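Local coordinates for ParB domain protein nuclease (Sulfolobus solfataricus, PDB 5K5D) that probably takes part in archaeal DNA segregation as a ParB-type partition protein with an N-terminal ParB-like domain, and may have nuclease activity, at residues T64-M69 and K75-L80; E36-S41 and G102-L107. The protein carries 4 engineered substitutions. All blocks are in the same frame, centred on the assembly; numbering follows the deposited sequence.

Contact 1. Residues T64-M69 and K75-L80; sequences TRLDIM and KEVKIL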
ATOM      1  N   THR B  64      -0.185  15.450  -7.459  1.00 37.65           N
ATOM      2  CA  THR B  64       0.229  16.634  -6.725  1.00 43.87           C
ATOM      3  C   THR B  64       1.021  17.563  -7.648  1.00 43.30           C
ATOM      4  O   THR B  64       0.684  18.738  -7.793  1.00 51.19           O
ATOM      5  CB  THR B  64       1.034  16.267  -5.465  1.00 47.81           C
ATOM      6  OG1 THR B  64       0.196  15.522  -4.570  1.00 48.91           O
ATOM      7  CG2 THR B  64       1.529  17.517  -4.757  1.00 46.35           C
ATOM      8  N   ARG B  65       2.056  17.022  -8.286  1.00 36.93           N
ATOM      9  CA  ARG B  65       2.862  17.782  -9.235  1.00 32.92           C
ATOM     10  C   ARG B  65       2.016  18.523 -10.268  1.00 35.77           C
ATOM     11  O   ARG B  65       2.259  19.695 -10.549  1.00 39.93           O
ATOM     12  CB  ARG B  65       3.867  16.869  -9.937  1.00 38.04           C
ATOM     13  CG  ARG B  65       4.965  16.352  -9.029  1.00 40.39           C
ATOM     14  CD  ARG B  65       5.866  15.368  -9.753  1.00 39.68           C
ATOM     15  NE  ARG B  65       5.213  14.082  -9.963  1.00 38.97           N
ATOM     16  CZ  ARG B  65       5.777  13.047 -10.577  1.00 49.34           C
ATOM     17  NH1 ARG B  65       7.012  13.147 -11.051  1.00 47.13           N
ATOM     18  NH2 ARG B  65       5.108  11.910 -10.719  1.00 61.57           N
ATOM     19  N   LEU B  66       1.029  17.845 -10.840  1.00 40.12           N
ATOM     20  CA  LEU B  66       0.155  18.488 -11.815  1.00 41.35           C
ATOM     21  C   LEU B  66      -0.613  19.641 -11.174  1.00 51.69           C
ATOM     22  O   LEU B  66      -0.769  20.706 -11.775  1.00 51.50           O
ATOM     23  CB  LEU B  66      -0.829  17.488 -12.430  1.00 36.14           C
ATOM     24  CG  LEU B  66      -1.778  18.127 -13.450  1.00 36.75           C
ATOM     25  CD1 LEU B  66      -1.000  18.668 -14.640  1.00 39.51           C
ATOM     26  CD2 LEU B  66      -2.854  17.161 -13.914  1.00 36.89           C
ATOM     27  N   ASP B  67      -1.096  19.418  -9.955  1.00 45.79           N
ATOM     28  CA  ASP B  67      -1.866  20.433  -9.247  1.00 42.36           C
ATOM     29  C   ASP B  67      -1.024  21.682  -8.976  1.00 40.45           C
ATOM     30  O   ASP B  67      -1.482  22.812  -9.159  1.00 34.86           O
ATOM     31  CB  ASP B  67      -2.424  19.872  -7.936  1.00 44.75           C
ATOM     32  CG  ASP B  67      -3.278  20.882  -7.191  1.00 54.66           C
ATOM     33  OD1 ASP B  67      -4.465  21.040  -7.550  1.00 56.09           O
ATOM     34  OD2 ASP B  67      -2.761  21.523  -6.251  1.00 57.67           O
ATOM     35  N   ILE B  68       0.211  21.465  -8.541  1.00 40.35           N
ATOM     36  CA  ILE B  68       1.145  22.554  -8.306  1.00 41.68           C
ATOM     37  C   ILE B  68       1.396  23.352  -9.588  1.00 42.04           C
ATOM     38  O   ILE B  68       1.323  24.580  -9.590  1.00 48.41           O
ATOM     39  CB  ILE B  68       2.475  22.021  -7.758  1.00 36.01           C
ATOM     40  CG1 ILE B  68       2.223  21.240  -6.463  1.00 28.64           C
ATOM     41  CG2 ILE B  68       3.461  23.156  -7.542  1.00 40.83           C
ATOM     42  CD1 ILE B  68       3.450  20.561  -5.897  1.00 27.50           C
HETATM   43  N   MSE B  69       1.672  22.646 -10.679  1.00 29.90           N
HETATM   44  CA  MSE B  69       1.981  23.286 -11.952  1.00 45.46           C
HETATM   45  C   MSE B  69       0.796  24.075 -12.488  1.00 50.57           C
HETATM   46  O   MSE B  69       0.962  25.113 -13.131  1.00 47.93           O
HETATM   47  CB  MSE B  69       2.409  22.242 -12.982  1.00 42.54           C
HETATM   48  CG  MSE B  69       3.752  21.603 -12.692  1.00 50.43           C
HETATM   49 SE   MSE B  69       4.314  20.458 -14.161  1.00 68.36          SE
HETATM   50  CE  MSE B  69       2.972  19.062 -13.966  1.00 63.66           C
ATOM     51  N   LYS B  75       1.537  26.005 -18.532  1.00 53.68           N
ATOM     52  CA  LYS B  75       0.563  25.874 -19.611  1.00 58.60           C
ATOM     53  C   LYS B  75       0.674  24.528 -20.318  1.00 53.02           C
ATOM     54  O   LYS B  75      -0.249  24.100 -21.010  1.00 50.66           O
ATOM     55  CB  LYS B  75       0.720  27.015 -20.622  1.00 64.67           C
ATOM     56  CG  LYS B  75       0.457  28.401 -20.046  1.00 67.54           C
ATOM     57  CD  LYS B  75      -0.936  28.484 -19.431  1.00 67.46           C
ATOM     58  CE  LYS B  75      -1.147  29.806 -18.707  1.00 62.42           C
ATOM     59  NZ  LYS B  75      -2.497  29.885 -18.080  1.00 60.61           N
ATOM     60  N   GLU B  76       1.811  23.864 -20.146  1.00 54.81           N
ATOM     61  CA  GLU B  76       2.020  22.565 -20.771  1.00 54.12           C
ATOM     62  C   GLU B  76       2.990  21.717 -19.963  1.00 45.96           C
ATOM     63  O   GLU B  76       3.910  22.230 -19.327  1.00 44.17           O
ATOM     64  CB  GLU B  76       2.495  22.716 -22.222  1.00 57.63           C
ATOM     65  CG  GLU B  76       3.868  23.338 -22.399  1.00 63.62           C
ATOM     66  CD  GLU B  76       4.245  23.496 -23.865  1.00 75.99           C
ATOM     67  OE1 GLU B  76       3.337  23.712 -24.698  1.00 74.06           O
ATOM     68  OE2 GLU B  76       5.448  23.395 -24.186  1.00 86.01           O
ATOM     69  N   VAL B  77       2.773  20.410 -19.988  1.00 41.87           N
ATOM     70  CA  VAL B  77       3.542  19.514 -19.142  1.00 46.79           C
ATOM     71  C   VAL B  77       4.132  18.343 -19.924  1.00 45.58           C
ATOM     72  O   VAL B  77       3.463  17.732 -20.760  1.00 51.22           O
ATOM     73  CB  VAL B  77       2.696  19.015 -17.939  1.00 49.02           C
ATOM     74  CG1 VAL B  77       1.292  18.649 -18.384  1.00 48.05           C
ATOM     75  CG2 VAL B  77       3.377  17.849 -17.237  1.00 52.43           C
ATOM     76  N   LYS B  78       5.401  18.057 -19.655  1.00 42.98           N
ATOM     77  CA  LYS B  78       6.084  16.916 -20.240  1.00 40.23           C
ATOM     78  C   LYS B  78       5.539  15.644 -19.604  1.00 39.98           C
ATOM     79  O   LYS B  78       5.405  15.564 -18.384  1.00 37.30           O
ATOM     80  CB  LYS B  78       7.591  17.027 -19.986  1.00 42.05           C
ATOM     81  CG  LYS B  78       8.217  18.321 -20.497  1.00 48.86           C
ATOM     82  CD  LYS B  78       9.309  18.857 -19.562  1.00 51.84           C
ATOM     83  CE  LYS B  78      10.545  17.971 -19.531  1.00 52.17           C
ATOM     84  NZ  LYS B  78      10.311  16.678 -18.823  1.00 56.58           N
ATOM     85  N   ILE B  79       5.214  14.654 -20.429  1.00 39.37           N
ATOM     86  CA  ILE B  79       4.700  13.392 -19.915  1.00 34.96           C
ATOM     87  C   ILE B  79       5.336  12.171 -20.576  1.00 41.95           C
ATOM     88  O   ILE B  79       5.997  12.269 -21.616  1.00 31.15           O
ATOM     89  CB  ILE B  79       3.163  13.288 -20.069  1.00 33.57           C
ATOM     90  CG1 ILE B  79       2.769  13.199 -21.546  1.00 38.33           C
ATOM     91  CG2 ILE B  79       2.474  14.458 -19.390  1.00 35.31           C
ATOM     92  CD1 ILE B  79       1.281  12.949 -21.770  1.00 32.67           C
ATOM     93  N   LEU B  80       5.143  11.019 -19.943  1.00 44.95           N
ATOM     94  CA  LEU B  80       5.434   9.745 -20.574  1.00 47.13           C
ATOM     95  C   LEU B  80       4.102   9.072 -20.892  1.00 50.89           C
ATOM     96  O   LEU B  80       3.422   8.564 -19.996  1.00 51.63           O
ATOM     97  CB  LEU B  80       6.281   8.858 -19.661  1.00 41.24           C
ATOM     98  CG  LEU B  80       7.648   9.410 -19.250  1.00 44.41           C
ATOM     99  CD1 LEU B  80       8.445   8.367 -18.475  1.00 47.84           C
ATOM    100  CD2 LEU B  80       8.427   9.876 -20.465  1.00 38.33           C
TER

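Contact 2. Residues E36-S41 and G102-L107; sequences EDLEKS and GVRRQL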
ATOM      1  N   GLU B  36       5.574  20.656  -0.525  1.00 47.54           N
ATOM      2  CA  GLU B  36       6.489  21.792  -0.601  1.00 54.45           C
ATOM      3  C   GLU B  36       7.804  21.367  -1.254  1.00 56.71           C
ATOM      4  O   GLU B  36       8.469  22.161  -1.922  1.00 44.36           O
ATOM      5  CB  GLU B  36       6.731  22.395   0.786  1.00 51.49           C
ATOM      6  CG  GLU B  36       5.471  22.956   1.434  1.00 57.66           C
ATOM      7  CD  GLU B  36       5.706  23.463   2.846  1.00 63.68           C
ATOM      8  OE1 GLU B  36       6.882  23.662   3.221  1.00 65.55           O
ATOM      9  OE2 GLU B  36       4.713  23.658   3.581  1.00 67.04           O
ATOM     10  N   ASP B  37       8.162  20.100  -1.070  1.00 63.07           N
ATOM     11  CA  ASP B  37       9.364  19.551  -1.679  1.00 71.11           C
ATOM     12  C   ASP B  37       9.329  19.683  -3.203  1.00 67.73           C
ATOM     13  O   ASP B  37      10.139  20.410  -3.784  1.00 65.68           O
ATOM     14  CB  ASP B  37       9.561  18.088  -1.266  1.00 84.69           C
ATOM     15  CG  ASP B  37       9.565  17.903   0.244  1.00 92.95           C
ATOM     16  OD1 ASP B  37       8.664  18.451   0.918  1.00 91.72           O
ATOM     17  OD2 ASP B  37      10.472  17.212   0.757  1.00 95.06           O
ATOM     18  N   LEU B  38       8.393  18.996  -3.854  1.00 64.46           N
ATOM     19  CA  LEU B  38       8.288  19.099  -5.310  1.00 70.48           C
ATOM     20  C   LEU B  38       7.517  20.344  -5.745  1.00 72.24           C
ATOM     21  O   LEU B  38       7.055  20.441  -6.882  1.00 75.59           O
ATOM     22  CB  LEU B  38       7.712  17.827  -5.952  1.00 68.90           C
ATOM     23  CG  LEU B  38       6.472  17.102  -5.417  1.00 60.57           C
ATOM     24  CD1 LEU B  38       6.857  15.940  -4.507  1.00 54.98           C
ATOM     25  CD2 LEU B  38       5.508  18.050  -4.729  1.00 61.93           C
ATOM     26  N   GLU B  39       7.395  21.297  -4.828  1.00 71.07           N
ATOM     27  CA  GLU B  39       6.773  22.580  -5.123  1.00 67.36           C
ATOM     28  C   GLU B  39       7.854  23.582  -5.512  1.00 61.24           C
ATOM     29  O   GLU B  39       7.658  24.410  -6.400  1.00 61.43           O
ATOM     30  CB  GLU B  39       6.001  23.082  -3.903  1.00 70.32           C
ATOM     31  CG  GLU B  39       4.897  24.070  -4.213  1.00 72.20           C
ATOM     32  CD  GLU B  39       4.035  24.369  -2.998  1.00 75.61           C
ATOM     33  OE1 GLU B  39       2.844  23.987  -3.005  1.00 69.24           O
ATOM     34  OE2 GLU B  39       4.550  24.981  -2.035  1.00 82.43           O
ATOM     35  N   LYS B  40       9.002  23.494  -4.845  1.00 56.26           N
ATOM     36  CA  LYS B  40      10.127  24.366  -5.155  1.00 66.25           C
ATOM     37  C   LYS B  40      10.911  23.815  -6.335  1.00 71.13           C
ATOM     38  O   LYS B  40      11.474  24.572  -7.123  1.00 74.03           O
ATOM     39  CB  LYS B  40      11.047  24.530  -3.944  1.00 70.78           C
ATOM     40  CG  LYS B  40      11.883  23.310  -3.628  1.00 72.27           C
ATOM     41  CD  LYS B  40      13.356  23.673  -3.528  1.00 72.55           C
ATOM     42  CE  LYS B  40      13.613  24.640  -2.386  1.00 71.69           C
ATOM     43  NZ  LYS B  40      15.066  24.909  -2.209  1.00 66.68           N
ATOM     44  N   SER B  41      10.950  22.489  -6.445  1.00 71.26           N
ATOM     45  CA  SER B  41      11.583  21.828  -7.579  1.00 69.81           C
ATOM     46  C   SER B  41      11.012  22.392  -8.870  1.00 63.02           C
ATOM     47  O   SER B  41      11.753  22.804  -9.762  1.00 65.22           O
ATOM     48  CB  SER B  41      11.335  20.319  -7.525  1.00 77.20           C
ATOM     49  OG  SER B  41      11.611  19.798  -6.237  1.00 83.09           O
ATOM     50  N   GLY B 102       6.872   3.342  -4.463  1.00 29.91           N
ATOM     51  CA  GLY B 102       7.335   2.416  -3.442  1.00 40.14           C
ATOM     52  C   GLY B 102       8.735   2.683  -2.914  1.00 48.05           C
ATOM     53  O   GLY B 102       9.010   2.460  -1.736  1.00 45.92           O
ATOM     54  N   VAL B 103       9.624   3.154  -3.786  1.00 53.47           N
ATOM     55  CA  VAL B 103      11.006   3.446  -3.404  1.00 55.12           C
ATOM     56  C   VAL B 103      11.163   4.875  -2.877  1.00 52.22           C
ATOM     57  O   VAL B 103      12.174   5.216  -2.264  1.00 53.92           O
ATOM     58  CB  VAL B 103      11.974   3.227  -4.594  1.00 57.73           C
ATOM     59  CG1 VAL B 103      13.380   3.689  -4.241  1.00 66.94           C
ATOM     60  CG2 VAL B 103      11.985   1.771  -5.009  1.00 58.62           C
ATOM     61  N   ARG B 104      10.149   5.703  -3.110  1.00 53.93           N
ATOM     62  CA  ARG B 104      10.204   7.125  -2.774  1.00 53.30           C
ATOM     63  C   ARG B 104      10.548   7.388  -1.302  1.00 53.85           C
ATOM     64  O   ARG B 104      10.001   6.755  -0.401  1.00 48.38           O
ATOM     65  CB  ARG B 104       8.889   7.809  -3.156  1.00 54.17           C
ATOM     66  CG  ARG B 104       9.002   9.306  -3.367  1.00 55.99           C
ATOM     67  CD  ARG B 104       8.066   9.777  -4.469  1.00 49.27           C
ATOM     68  NE  ARG B 104       6.666   9.603  -4.107  1.00 47.57           N
ATOM     69  CZ  ARG B 104       5.888  10.577  -3.649  1.00 48.63           C
ATOM     70  NH1 ARG B 104       6.377  11.799  -3.498  1.00 45.06           N
ATOM     71  NH2 ARG B 104       4.622  10.330  -3.339  1.00 52.27           N
ATOM     72  N   ARG B 105      11.454   8.332  -1.072  1.00 59.02           N
ATOM     73  CA  ARG B 105      11.935   8.623   0.273  1.00 65.10           C
ATOM     74  C   ARG B 105      11.001   9.554   1.040  1.00 62.77           C
ATOM     75  O   ARG B 105      10.946   9.511   2.269  1.00 62.81           O
ATOM     76  CB  ARG B 105      13.343   9.216   0.219  1.00 77.25           C
ATOM     77  CG  ARG B 105      13.451  10.461  -0.644  1.00 89.28           C
ATOM     78  CD  ARG B 105      14.850  10.613  -1.222  1.00 97.53           C
ATOM     79  NE  ARG B 105      15.356   9.356  -1.772  1.00103.93           N
ATOM     80  CZ  ARG B 105      14.866   8.754  -2.853  1.00107.10           C
ATOM     81  NH1 ARG B 105      13.842   9.285  -3.510  1.00105.26           N
ATOM     82  NH2 ARG B 105      15.396   7.612  -3.272  1.00108.05           N
ATOM     83  N   GLN B 106      10.265  10.393   0.320  1.00 59.68           N
ATOM     84  CA  GLN B 106       9.314  11.290   0.964  1.00 58.00           C
ATOM     85  C   GLN B 106       8.235  10.507   1.715  1.00 66.30           C
ATOM     86  O   GLN B 106       7.476  11.080   2.499  1.00 75.36           O
ATOM     87  CB  GLN B 106       8.666  12.231  -0.054  1.00 56.69           C
ATOM     88  CG  GLN B 106       9.646  13.042  -0.877  1.00 67.59           C
ATOM     89  CD  GLN B 106       9.739  12.550  -2.309  1.00 72.43           C
ATOM     90  OE1 GLN B 106       9.001  13.009  -3.184  1.00 75.38           O
ATOM     91  NE2 GLN B 106      10.646  11.609  -2.554  1.00 65.28           N
ATOM     92  N   LEU B 107       8.171   9.200   1.473  1.00 58.18           N
ATOM     93  CA  LEU B 107       7.178   8.348   2.126  1.00 55.52           C
ATOM     94  C   LEU B 107       7.796   7.495   3.236  1.00 51.77           C
ATOM     95  O   LEU B 107       8.745   6.746   2.997  1.00 50.99           O
ATOM     96  CB  LEU B 107       6.483   7.449   1.098  1.00 51.12           C
ATOM     97  CG  LEU B 107       5.368   8.052   0.238  1.00 44.56           C
ATOM     98  CD1 LEU B 107       5.765   9.409  -0.319  1.00 47.48           C
ATOM     99  CD2 LEU B 107       4.989   7.094  -0.888  1.00 46.82           C
TER

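Contact 1. Residues T64-M69 and K75-L80
L66 and V77 meet through their methyl groups: CD1 of L66 lies 4.4 Å from CG1 of V77, a loose apolar contact at the limit of touching. The CA-to-CA separation of this pair, 8.1 Å, fits a helix packed over a strand with one layer of side chains between them. CG of L66 stands anti to the backbone N (chi1 179°), which carries CD1 toward the strand although CB does not itself point at it. About one helical turn further on, M69 covers more of the strand. It is modelled as selenomethionine, and its chain bends at the last torsion (chi3 -68°), so that the terminal methyl folds over V77. CE of M69 approaches CG2 of V77 to 3.5 Å, whereas SE stays at 4.1 Å from the same CG2. The two side chains cross at about a right angle. No hydrogen bond joins the segments, and most of the 109 Å² they bury comes from V77, M69 and L66.

Helix 63-71 and strand 76-82 are consecutive elements of the ParB-like N-terminal domain. The helix lies on one side of a mixed four-stranded sheet, and 76-82 runs between strands 9-15 and 51-53, parallel to the latter. L51 of that neighbouring strand touches L66, M69 and V77 alike, carrying the buried apolar layer on across the sheet.

V77 is shared by both helix residues, its two methyls divided between them: CG1, set between the backbone N and the carbonyl carbon, faces L66, and CG2 faces M69, with Q47 also touching M69 and V77.

Contact 2. Residues E36-S41 and G102-L107
L38 reaches from helix 37-45 to the side-chain amide of Q106, its CD1 lying 3.9 Å from OE1 of Q106. The same methyl is 4.3 Å from NH1 of R104, so a single leucine branch meets both members of a polar pair. These are van der Waals distances, and no hydrogen bond crosses between the segments, which together bury 91 Å².

The conformation of L38 explains how it gets there. CG sits between the backbone N and the carbonyl carbon (chi1 46°), a rare setting for leucine, and the second torsion lies away from the staggered positions; CD1 is the branch extended toward the loop. Q106 has CG beside its backbone N and a chain that bends at chi2; the bend turns the amide toward R104, and the leucine and glutamine cross obliquely.

R104 and Q106 are joined within the loop. NH1 of R104 donates to OE1 of Q106 over 2.9 Å with an N-H...O angle of 145°. OE1 lies near the guanidinium plane, but the donor stands 62° out of the carbonyl plane, so the bond does not follow a lone pair. On one face of that guanidinium, toward its rim, CD1 of L107 sits 3.3 Å above the plane. NH2 of R104 hydrogen-bonds a bound citric acid, and NE is weakly bonded to OD1 of N101. With Q106 replaced by alanine, NH1 of R104 is likely to lose this acceptor, and a gap would probably open beside CD1 of L38.

S34, on the loop leading into helix 37-45, touches both R104 and Q106. The 102-107 loop, linking helices 90-99 and 109-128, meets helix 37-45 at L38, which in turn packs on T64, R65 and I68 of helix 63-71.

Contact 1 is nested along the chain inside the loop closed by contact 2, and their centres are 15 Å apart. Helix 63-71 connects them. While L66 and M69 turn to the sheet, I68 and R65 meet L38 of contact 2: CD1 of I68 lies 3.5 Å from CD2 of L38, and CG of R65 is 4.0 Å from CG of L38. Bound citric acid, probably from the crystallisation liquor, is hydrogen-bonded by OG1 of T64, the backbone N of R65 and NH2 of R104. T64 OG1 and R104 NH2 are 6.9 Å apart, consistent with both segments bordering one anion-binding pocket, whose biological ligand remains unassigned.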